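Local coordinates for protein mannose-6-phosphate isomerase (Bacillus subtilis, PDB 1QWR) that catalyses the interconversion of D-mannose 6-phosphate and D-fructose 6-phosphate as a zinc-dependent type 1 mannose-6-phosphate isomerase, at residues G22-D27 and L89-E94; E119-I124 and T174-C179; E128-I133 and R159-P164; I132-T137 and H225-I230. All coordinates share one frame; numbering follows the deposited sequence.

Contact 1 (G22-D27 and L89-E94); sequences GTALRD and LLDVKE. With ACT (acetate ion), chain F.
The first turn of helix 24-29 docks against the end of strand 85-92, within the cupin-clan catalytic domain. D91 carries the contact. Its CG stands anti to the backbone N (chi1 175°), which sends the carboxylate across to the start of the helix. There D91 OD2 accepts from A24 N at 2.8 Å; the bond is bent, 136° at the hydrogen, and reaches the oxygen from above the carboxylate plane. A water extends the grip by one residue, lying 2.7 Å from D91 OD2 and 2.9 Å from L25 N. T23 holds the N-cap position, but its own side chain makes no capping bond: OG1 instead donates to D27 OD2 at 2.8 Å. D91 OD2 thus takes one amide of the helix start directly and the next through water; the helix end would probably stabilise its negative charge. An alanine in place of D91 would remove that acceptor and would probably leave A24 N and the bridging water poorly held, loosening the helix start. G22 has no room for a side chain: K93 CD lies 3.8 Å from G22 CA, and a CB would run into it. Deeper in, L25 crosses L89 obliquely, CD2 meeting L89 CB at 3.9 Å, and C41 of strand 38-44 packs on both leucines. On the outer side R26, salt-bridged to E36, donates through NH1 to OXT of an acetate ion at 3.3 Å. The pattern is that of a helix N terminus held by an acidic side chain from a neighbouring beta strand.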
# COMPACT_ATOMS: atom_id res chain seq x y z
N GLY A 22 7.61 -6.98 -12.99
CA GLY A 22 8.76 -6.72 -13.84
C GLY A 22 10.04 -6.61 -13.03
O GLY A 22 10.22 -7.35 -12.07
N THR A 23 10.91 -5.67 -13.41
CA THR A 23 12.19 -5.47 -12.72
C THR A 23 12.33 -4.03 -12.22
O THR A 23 13.39 -3.66 -11.74
CB THR A 23 13.43 -5.77 -13.66
OG1 THR A 23 13.40 -4.89 -14.78
CG2 THR A 23 13.40 -7.21 -14.17
N ALA A 24 11.27 -3.23 -12.32
CA ALA A 24 11.36 -1.84 -11.88
C ALA A 24 11.81 -1.67 -10.42
O ALA A 24 12.43 -0.66 -10.07
CB ALA A 24 10.02 -1.11 -12.10
N LEU A 25 11.51 -2.65 -9.58
CA LEU A 25 11.91 -2.55 -8.17
C LEU A 25 13.42 -2.60 -8.06
O LEU A 25 14.03 -1.99 -7.17
CB LEU A 25 11.26 -3.67 -7.34
CG LEU A 25 9.75 -3.45 -7.16
CD1 LEU A 25 9.05 -4.72 -6.66
CD2 LEU A 25 9.56 -2.31 -6.14
N ARG A 26 14.06 -3.32 -8.97
CA ARG A 26 15.51 -3.37 -8.96
C ARG A 26 16.04 -2.14 -9.70
O ARG A 26 16.93 -1.45 -9.20
CB ARG A 26 16.04 -4.64 -9.64
CG ARG A 26 17.57 -4.61 -9.74
CD ARG A 26 18.13 -5.87 -10.35
NE ARG A 26 17.70 -6.07 -11.73
CZ ARG A 26 17.16 -7.20 -12.17
NH1 ARG A 26 16.99 -8.21 -11.33
NH2 ARG A 26 16.81 -7.32 -13.44
N ASP A 27 15.49 -1.86 -10.87
CA ASP A 27 15.97 -0.73 -11.69
C ASP A 27 15.82 0.66 -11.07
O ASP A 27 16.68 1.53 -11.23
CB ASP A 27 15.28 -0.73 -13.08
CG ASP A 27 15.50 -2.03 -13.87
OD1 ASP A 27 16.56 -2.67 -13.71
OD2 ASP A 27 14.60 -2.40 -14.66
N LEU A 89 5.16 -1.54 -2.44
CA LEU A 89 5.59 -0.83 -3.65
C LEU A 89 5.18 -1.83 -4.74
O LEU A 89 5.53 -3.03 -4.65
CB LEU A 89 7.11 -0.62 -3.68
CG LEU A 89 7.57 0.62 -2.91
CD1 LEU A 89 9.11 0.63 -2.87
CD2 LEU A 89 7.04 1.91 -3.59
N LEU A 90 4.45 -1.36 -5.76
CA LEU A 90 3.96 -2.24 -6.82
C LEU A 90 4.53 -1.87 -8.19
O LEU A 90 4.44 -0.71 -8.60
CB LEU A 90 2.43 -2.16 -6.92
CG LEU A 90 1.63 -2.37 -5.63
CD1 LEU A 90 0.15 -2.10 -5.89
CD2 LEU A 90 1.85 -3.77 -5.12
N ASP A 91 5.09 -2.86 -8.87
CA ASP A 91 5.66 -2.67 -10.20
C ASP A 91 4.63 -3.28 -11.14
O ASP A 91 4.66 -4.51 -11.41
CB ASP A 91 6.99 -3.42 -10.32
CG ASP A 91 7.57 -3.37 -11.72
OD1 ASP A 91 7.03 -2.63 -12.58
OD2 ASP A 91 8.58 -4.07 -11.95
N VAL A 92 3.71 -2.44 -11.60
CA VAL A 92 2.64 -2.91 -12.47
C VAL A 92 3.09 -2.76 -13.93
O VAL A 92 2.80 -1.77 -14.60
CB VAL A 92 1.34 -2.11 -12.23
CG1 VAL A 92 0.15 -2.79 -12.94
CG2 VAL A 92 1.04 -2.04 -10.72
N LYS A 93 3.84 -3.76 -14.38
CA LYS A 93 4.37 -3.81 -15.74
C LYS A 93 3.22 -4.13 -16.68
O LYS A 93 3.03 -3.46 -17.70
CB LYS A 93 5.45 -4.89 -15.84
CG LYS A 93 6.12 -4.94 -17.21
CD LYS A 93 7.25 -5.93 -17.23
CE LYS A 93 7.88 -5.99 -18.63
NZ LYS A 93 8.96 -7.01 -18.71
N GLU A 94 2.45 -5.17 -16.34
CA GLU A 94 1.29 -5.56 -17.14
C GLU A 94 0.03 -5.35 -16.28
O GLU A 94 0.13 -5.02 -15.09
CB GLU A 94 1.39 -7.03 -17.57
CG GLU A 94 2.58 -7.37 -18.48
CD GLU A 94 2.61 -6.58 -19.78
OE1 GLU A 94 1.52 -6.23 -20.30
OE2 GLU A 94 3.72 -6.30 -20.30
C ACT F . 19.63 -8.85 -8.48
O ACT F . 20.37 -8.90 -7.46
OXT ACT F . 18.37 -8.93 -8.44
CH3 ACT F . 20.28 -8.43 -9.79
O HOH W 1 10.07 -5.16 -10.03

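Contact 2 (E119-I124 and T174-C179); sequences ECWYII and TLHALC. With ZN (zinc ion), chain E.
H176 ND1 is the best-held polar atom, gripped by one short, nearly straight bond to T174 O (2.7 Å, 167° at the hydrogen) that lies in the plane of the imidazole. This bond, with the zinc 2.6 Å from H176 NE2 on the far side, fixes the ring's rotation; it would probably also make NE2 a stronger ligand. CG of H176 sits in the crowded position between the backbone N and the carbonyl carbon (chi1 65°). The E119 side chain meets that of H176 tip to tip, its OE2 2.5 Å from the zinc and its carboxylate turned 68° from the imidazole plane. A water 2.6 Å from the zinc and H101 complete the ligands of this catalytic metal site. W121 lies in the second shell. Its CZ2 edge meets H176 CD2 at 3.4 Å, while L178 CD2 rides over the centre of the six-membered ring, 3.5 Å from the centroid, in a CH-pi contact. E186 holds the indole NE1. An alanine in place of W121 would remove the indole and would probably leave H176 and L178 less well braced. Strand 119-126 lies between strands 167-170 and 182-189. Strand 176-178 belongs to a different sheet, next to strand 131-136, so side chains rather than backbone join the two layers.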
# COMPACT_ATOMS: atom_id res chain seq x y z
N GLU A 119 -7.98 0.08 0.95
CA GLU A 119 -6.61 0.46 0.61
C GLU A 119 -6.60 1.76 -0.19
O GLU A 119 -7.64 2.35 -0.46
CB GLU A 119 -5.98 -0.64 -0.24
CG GLU A 119 -6.78 -0.88 -1.52
CD GLU A 119 -6.24 -1.99 -2.38
OE1 GLU A 119 -5.52 -2.86 -1.86
OE2 GLU A 119 -6.54 -2.00 -3.60
N CYS A 120 -5.40 2.23 -0.52
CA CYS A 120 -5.29 3.44 -1.31
C CYS A 120 -3.99 3.39 -2.12
O CYS A 120 -3.04 2.65 -1.80
CB CYS A 120 -5.36 4.68 -0.40
SG CYS A 120 -3.92 4.83 0.70
N TRP A 121 -3.98 4.17 -3.19
CA TRP A 121 -2.84 4.19 -4.10
C TRP A 121 -2.28 5.57 -4.32
O TRP A 121 -3.02 6.53 -4.57
CB TRP A 121 -3.23 3.67 -5.48
CG TRP A 121 -3.78 2.31 -5.52
CD1 TRP A 121 -3.35 1.23 -4.81
CD2 TRP A 121 -4.85 1.85 -6.36
NE1 TRP A 121 -4.08 0.12 -5.16
CE2 TRP A 121 -5.01 0.48 -6.11
CE3 TRP A 121 -5.68 2.47 -7.31
CZ2 TRP A 121 -5.97 -0.30 -6.76
CZ3 TRP A 121 -6.64 1.70 -7.96
CH2 TRP A 121 -6.78 0.33 -7.68
N TYR A 122 -0.96 5.68 -4.19
CA TYR A 122 -0.30 6.93 -4.52
C TYR A 122 0.49 6.55 -5.77
O TYR A 122 1.31 5.63 -5.74
CB TYR A 122 0.70 7.40 -3.45
CG TYR A 122 1.52 8.55 -3.95
CD1 TYR A 122 0.95 9.81 -4.10
CD2 TYR A 122 2.86 8.37 -4.36
CE1 TYR A 122 1.68 10.87 -4.65
CE2 TYR A 122 3.60 9.43 -4.91
CZ TYR A 122 3.00 10.68 -5.06
OH TYR A 122 3.69 11.72 -5.67
N ILE A 123 0.23 7.25 -6.87
CA ILE A 123 0.93 6.94 -8.10
C ILE A 123 2.29 7.64 -8.13
O ILE A 123 2.38 8.86 -8.32
CB ILE A 123 0.11 7.40 -9.32
CG1 ILE A 123 -1.32 6.83 -9.24
CG2 ILE A 123 0.83 6.99 -10.62
CD1 ILE A 123 -1.40 5.27 -9.21
N ILE A 124 3.35 6.87 -7.93
CA ILE A 124 4.68 7.45 -7.93
C ILE A 124 5.04 7.86 -9.36
O ILE A 124 5.49 8.98 -9.59
CB ILE A 124 5.75 6.45 -7.42
CG1 ILE A 124 5.45 6.04 -5.96
CG2 ILE A 124 7.13 7.11 -7.46
CD1 ILE A 124 6.16 4.75 -5.51
N THR A 174 -14.97 -2.27 -3.53
CA THR A 174 -14.80 -1.59 -4.82
C THR A 174 -14.20 -2.52 -5.85
O THR A 174 -13.15 -3.12 -5.62
CB THR A 174 -13.85 -0.36 -4.69
OG1 THR A 174 -14.37 0.52 -3.69
CG2 THR A 174 -13.72 0.38 -6.01
N LEU A 175 -14.86 -2.65 -7.01
CA LEU A 175 -14.34 -3.48 -8.09
C LEU A 175 -13.24 -2.63 -8.70
O LEU A 175 -13.45 -1.46 -9.03
CB LEU A 175 -15.43 -3.75 -9.13
CG LEU A 175 -15.03 -4.74 -10.22
CD1 LEU A 175 -14.82 -6.13 -9.63
CD2 LEU A 175 -16.13 -4.75 -11.28
N HIS A 176 -12.05 -3.20 -8.86
CA HIS A 176 -10.94 -2.41 -9.38
C HIS A 176 -9.80 -3.24 -9.94
O HIS A 176 -9.81 -4.48 -9.90
CB HIS A 176 -10.37 -1.55 -8.26
CG HIS A 176 -9.74 -2.35 -7.16
ND1 HIS A 176 -10.48 -3.02 -6.21
CD2 HIS A 176 -8.45 -2.68 -6.93
CE1 HIS A 176 -9.67 -3.73 -5.45
NE2 HIS A 176 -8.43 -3.54 -5.86
N ALA A 177 -8.81 -2.53 -10.46
CA ALA A 177 -7.58 -3.12 -10.98
C ALA A 177 -6.60 -2.02 -11.40
O ALA A 177 -6.99 -1.01 -11.99
CB ALA A 177 -7.87 -4.01 -12.18
N LEU A 178 -5.34 -2.21 -11.04
CA LEU A 178 -4.32 -1.28 -11.48
C LEU A 178 -3.99 -1.80 -12.89
O LEU A 178 -4.04 -3.02 -13.13
CB LEU A 178 -3.08 -1.37 -10.59
CG LEU A 178 -3.16 -0.69 -9.22
CD1 LEU A 178 -1.94 -1.05 -8.39
CD2 LEU A 178 -3.26 0.83 -9.42
N CYS A 179 -3.66 -0.91 -13.81
CA CYS A 179 -3.34 -1.33 -15.17
C CYS A 179 -1.88 -1.09 -15.55
O CYS A 179 -1.16 -0.33 -14.88
CB CYS A 179 -4.30 -0.65 -16.15
SG CYS A 179 -6.04 -1.13 -15.85
ZN ZN E . -6.17 -4.16 -4.81
O HOH W 2 -4.45 -4.88 -3.01

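Contact 3 (E128-I133 and R159-P164); sequences ENAEII and RIKIKP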
# COMPACT_ATOMS: atom_id res chain seq x y z
N GLU A 128 2.50 7.75 -19.91
CA GLU A 128 1.60 8.79 -20.38
C GLU A 128 0.13 8.40 -20.52
O GLU A 128 -0.75 9.15 -20.09
CB GLU A 128 2.12 9.35 -21.73
CG GLU A 128 1.18 10.36 -22.40
CD GLU A 128 0.07 9.71 -23.23
OE1 GLU A 128 0.39 9.00 -24.21
OE2 GLU A 128 -1.13 9.91 -22.91
N ASN A 129 -0.17 7.24 -21.09
CA ASN A 129 -1.58 6.85 -21.25
C ASN A 129 -2.09 5.84 -20.22
O ASN A 129 -3.02 5.08 -20.49
CB ASN A 129 -1.81 6.28 -22.65
CG ASN A 129 -1.00 5.03 -22.90
OD1 ASN A 129 -0.57 4.35 -21.96
ND2 ASN A 129 -0.80 4.70 -24.17
N ALA A 130 -1.47 5.85 -19.04
CA ALA A 130 -1.86 4.92 -17.98
C ALA A 130 -3.28 5.13 -17.46
O ALA A 130 -3.80 6.25 -17.43
CB ALA A 130 -0.85 5.01 -16.81
N GLU A 131 -3.91 4.04 -17.05
CA GLU A 131 -5.25 4.08 -16.50
C GLU A 131 -5.36 3.09 -15.34
O GLU A 131 -4.46 2.30 -15.07
CB GLU A 131 -6.29 3.62 -17.51
CG GLU A 131 -6.31 4.29 -18.86
CD GLU A 131 -7.39 3.67 -19.75
OE1 GLU A 131 -7.30 2.45 -20.02
OE2 GLU A 131 -8.33 4.39 -20.15
N ILE A 132 -6.51 3.15 -14.68
CA ILE A 132 -6.86 2.22 -13.63
C ILE A 132 -8.34 1.89 -13.86
O ILE A 132 -9.06 2.67 -14.50
CB ILE A 132 -6.70 2.81 -12.20
CG1 ILE A 132 -7.63 3.99 -12.01
CG2 ILE A 132 -5.23 3.16 -11.97
CD1 ILE A 132 -7.71 4.49 -10.55
N ILE A 133 -8.76 0.74 -13.37
CA ILE A 133 -10.16 0.33 -13.45
C ILE A 133 -10.65 0.61 -12.03
O ILE A 133 -10.04 0.15 -11.06
CB ILE A 133 -10.29 -1.17 -13.76
CG1 ILE A 133 -9.81 -1.42 -15.18
CG2 ILE A 133 -11.73 -1.62 -13.59
CD1 ILE A 133 -9.59 -2.89 -15.51
N ARG A 159 -13.26 3.39 -16.05
CA ARG A 159 -11.83 3.63 -16.09
C ARG A 159 -11.48 5.08 -15.80
O ARG A 159 -12.25 5.98 -16.11
CB ARG A 159 -11.28 3.20 -17.45
CG ARG A 159 -11.42 1.71 -17.72
CD ARG A 159 -11.08 1.35 -19.16
NE ARG A 159 -10.89 -0.09 -19.35
CZ ARG A 159 -9.73 -0.73 -19.17
NH1 ARG A 159 -8.64 -0.06 -18.80
NH2 ARG A 159 -9.65 -2.03 -19.38
N ILE A 160 -10.32 5.28 -15.18
CA ILE A 160 -9.86 6.62 -14.84
C ILE A 160 -8.45 6.79 -15.35
O ILE A 160 -7.61 5.92 -15.15
CB ILE A 160 -9.86 6.83 -13.31
CG1 ILE A 160 -11.28 6.65 -12.76
CG2 ILE A 160 -9.31 8.22 -12.99
CD1 ILE A 160 -11.38 6.86 -11.25
N LYS A 161 -8.21 7.91 -16.03
CA LYS A 161 -6.90 8.21 -16.58
C LYS A 161 -6.07 8.76 -15.43
O LYS A 161 -6.50 9.67 -14.73
CB LYS A 161 -7.03 9.27 -17.68
CG LYS A 161 -6.02 9.08 -18.80
CD LYS A 161 -4.61 9.03 -18.25
CE LYS A 161 -3.63 8.58 -19.30
NZ LYS A 161 -2.36 8.18 -18.66
N ILE A 162 -4.87 8.21 -15.25
CA ILE A 162 -4.01 8.64 -14.15
C ILE A 162 -2.71 9.29 -14.57
O ILE A 162 -2.26 9.13 -15.70
CB ILE A 162 -3.66 7.45 -13.24
CG1 ILE A 162 -2.84 6.43 -14.03
CG2 ILE A 162 -4.94 6.81 -12.71
CD1 ILE A 162 -2.16 5.35 -13.16
N LYS A 163 -2.08 10.00 -13.63
CA LYS A 163 -0.80 10.66 -13.87
C LYS A 163 0.03 10.60 -12.58
O LYS A 163 -0.50 10.36 -11.50
CB LYS A 163 -1.04 12.12 -14.28
CG LYS A 163 -1.64 13.00 -13.19
CD LYS A 163 -1.94 14.41 -13.72
CE LYS A 163 -2.68 15.26 -12.68
NZ LYS A 163 -1.74 15.96 -11.76
N PRO A 164 1.34 10.83 -12.68
CA PRO A 164 2.17 10.79 -11.47
C PRO A 164 1.68 11.79 -10.43
O PRO A 164 1.29 12.91 -10.77
CB PRO A 164 3.57 11.13 -11.99
CG PRO A 164 3.52 10.65 -13.42
CD PRO A 164 2.16 11.07 -13.88
O HOH W 3 -0.17 10.26 -17.20
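Strands 131-136 and 157-161 pair as antiparallel neighbours in a three-stranded sheet. At the hydrogen-bonded pair of I132 with I160 the N-H and C=O of both residues are satisfied by each other: I132 N donates to I160 O, and I160 N donates to I132 O, each at 3.0 Å and in the carbonyl plane. Two residues on, I162 N reaches A130 O at 3.1 Å, almost straight at 170° but from above the carbonyl plane. A130 O also accepts from K161 NZ. That lysine bends at chi2 and folds its amine in among three carbonyls, E128 O, A130 O and I162 O, although crowding in the model leaves the exact place of NZ less sure. A water donates to both E128 O and I162 O, at 3.1 and 2.8 Å, tying together the loop ends beyond the strands. On the face with E131, I133 and R159, a salt bridge joins E131 OE1 to R159 NH1 at 3.1 Å, the carboxylate and guanidinium planes only 20° apart. I133 CG1 lies over the centre of the guanidinium, so an apolar branch backs the charged group. The other face turns inward, where W121 and Y168 pack on I132. There I132 lies alongside I160, CG1 to CB, and crosses I162 at about a right angle, the two CG2 methyls meeting at 3.7 Å.

Contact 4 (I132-T137 and H225-I230); sequences IIYGHT and HVDGYI
The H225 imidazole has G135 CA over the centre of one face, 3.5 Å from the centroid, and D227 OD1 at its edge, in plane. D227 OD1 accepts from H225 NE2 at 2.7 Å (166° at the hydrogen), a His-carboxylate hydrogen bond that fixes the ring's rotation. The Y134 ring, perpendicular to the imidazole, also meets D227 OD1 at its edge, 3.3 Å from Y134 CE2. H225 CB in turn lies over one face of the H136 ring, offset toward the rim. G135 must be glycine: at phi 91° a CB would jam against the preceding carbonyl, and it would also strike H225 CD2. Waters supply the polar links between the segments. One joins Y134 OH to G228 N, and another joins H136 O to H225 N, 2.9 Å from each. H136 N is buried without a partner. Y134 OH has its protein partner in Y169 O of strand 167-170. The 225-230 segment belongs to the loop from helix 214-220 to strand 233-237 and packs against the end of strand 131-136, the middle strand between 157-161 and 176-178.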
# COMPACT_ATOMS: atom_id res chain seq x y z
N ILE A 132 -6.51 3.15 -14.68
CA ILE A 132 -6.86 2.22 -13.63
C ILE A 132 -8.34 1.89 -13.86
O ILE A 132 -9.06 2.67 -14.50
CB ILE A 132 -6.70 2.81 -12.20
CG1 ILE A 132 -7.63 3.99 -12.01
CG2 ILE A 132 -5.23 3.16 -11.97
CD1 ILE A 132 -7.71 4.49 -10.55
N ILE A 133 -8.76 0.74 -13.37
CA ILE A 133 -10.16 0.33 -13.45
C ILE A 133 -10.65 0.61 -12.03
O ILE A 133 -10.04 0.15 -11.06
CB ILE A 133 -10.29 -1.17 -13.76
CG1 ILE A 133 -9.81 -1.42 -15.18
CG2 ILE A 133 -11.73 -1.62 -13.59
CD1 ILE A 133 -9.59 -2.89 -15.51
N TYR A 134 -11.72 1.40 -11.92
CA TYR A 134 -12.26 1.78 -10.62
C TYR A 134 -13.78 1.94 -10.71
O TYR A 134 -14.28 2.93 -11.25
CB TYR A 134 -11.65 3.12 -10.19
CG TYR A 134 -11.98 3.56 -8.78
CD1 TYR A 134 -11.07 3.38 -7.74
CD2 TYR A 134 -13.19 4.20 -8.49
CE1 TYR A 134 -11.36 3.83 -6.45
CE2 TYR A 134 -13.49 4.66 -7.21
CZ TYR A 134 -12.56 4.47 -6.19
OH TYR A 134 -12.84 4.93 -4.93
N GLY A 135 -14.50 0.97 -10.15
CA GLY A 135 -15.95 1.03 -10.16
C GLY A 135 -16.55 0.34 -11.37
O GLY A 135 -15.82 -0.16 -12.23
N HIS A 136 -17.88 0.33 -11.44
CA HIS A 136 -18.58 -0.33 -12.54
C HIS A 136 -19.95 0.30 -12.77
O HIS A 136 -20.39 1.16 -12.01
CB HIS A 136 -18.76 -1.81 -12.22
CG HIS A 136 -19.67 -2.05 -11.05
ND1 HIS A 136 -19.21 -2.07 -9.75
CD2 HIS A 136 -21.01 -2.18 -10.99
CE1 HIS A 136 -20.25 -2.20 -8.93
NE2 HIS A 136 -21.35 -2.27 -9.66
N THR A 137 -20.64 -0.16 -13.81
CA THR A 137 -21.94 0.41 -14.15
C THR A 137 -23.17 -0.42 -13.77
O THR A 137 -24.30 0.03 -13.97
CB THR A 137 -22.04 0.65 -15.67
OG1 THR A 137 -21.83 -0.59 -16.35
CG2 THR A 137 -21.00 1.66 -16.12
N HIS A 225 -22.17 1.01 -7.83
CA HIS A 225 -20.95 1.68 -7.42
C HIS A 225 -21.24 3.16 -7.32
O HIS A 225 -21.90 3.73 -8.19
CB HIS A 225 -19.84 1.52 -8.46
CG HIS A 225 -18.63 2.35 -8.17
ND1 HIS A 225 -17.68 1.98 -7.25
CD2 HIS A 225 -18.26 3.57 -8.63
CE1 HIS A 225 -16.77 2.93 -7.14
NE2 HIS A 225 -17.10 3.91 -7.97
N VAL A 226 -20.72 3.78 -6.27
CA VAL A 226 -20.85 5.22 -6.08
C VAL A 226 -19.43 5.69 -5.75
O VAL A 226 -18.80 5.15 -4.85
CB VAL A 226 -21.81 5.55 -4.91
CG1 VAL A 226 -21.87 7.05 -4.68
CG2 VAL A 226 -23.22 5.01 -5.22
N ASP A 227 -18.93 6.68 -6.49
CA ASP A 227 -17.59 7.21 -6.24
C ASP A 227 -17.60 7.98 -4.93
O ASP A 227 -18.45 8.86 -4.74
CB ASP A 227 -17.14 8.17 -7.34
CG ASP A 227 -16.60 7.46 -8.55
OD1 ASP A 227 -16.09 6.33 -8.42
OD2 ASP A 227 -16.67 8.05 -9.66
N GLY A 228 -16.68 7.64 -4.04
CA GLY A 228 -16.61 8.34 -2.77
C GLY A 228 -15.92 9.68 -2.95
O GLY A 228 -15.42 9.99 -4.04
N TYR A 229 -15.87 10.48 -1.90
CA TYR A 229 -15.20 11.76 -2.03
C TYR A 229 -14.21 12.02 -0.91
O TYR A 229 -14.53 11.86 0.27
CB TYR A 229 -16.21 12.91 -2.07
CG TYR A 229 -15.54 14.21 -2.45
CD1 TYR A 229 -15.12 14.43 -3.76
CD2 TYR A 229 -15.27 15.18 -1.49
CE1 TYR A 229 -14.43 15.59 -4.11
CE2 TYR A 229 -14.58 16.35 -1.82
CZ TYR A 229 -14.16 16.55 -3.14
OH TYR A 229 -13.47 17.69 -3.49
N ILE A 230 -13.00 12.42 -1.28
CA ILE A 230 -11.97 12.74 -0.31
C ILE A 230 -11.43 14.13 -0.62
O ILE A 230 -11.29 14.51 -1.78
CB ILE A 230 -10.79 11.73 -0.33
CG1 ILE A 230 -11.26 10.34 0.12
CG2 ILE A 230 -9.68 12.20 0.62
CD1 ILE A 230 -12.23 9.66 -0.82
O HOH W 4 -15.18 5.61 -3.63
O HOH W 5 -15.29 5.78 -11.48
O HOH W 6 -22.89 0.94 -10.65
O HOH W 7 -17.01 -0.86 -7.55

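From the N terminus, contact 1 closes the first loop, bringing residues 22-27 back to strand 85-92 before contact 2 opens. Contact 2 then spans from strand 119-126 to strand 176-178 at the zinc, and touches contact 1 where L90 and V92 pack on L178. Contact 3 is nested inside that loop, pairing strands 131-136 and 157-161. Contact 4 starts from the same strand as contact 3, sharing I132 and I133, but runs on to residues 225-230 and so crosses contact 2. Strand 131-136 thus joins contacts 2, 3 and 4, with I133 N and A177 O 2.8 Å apart in a probable hydrogen bond to strand 176-178.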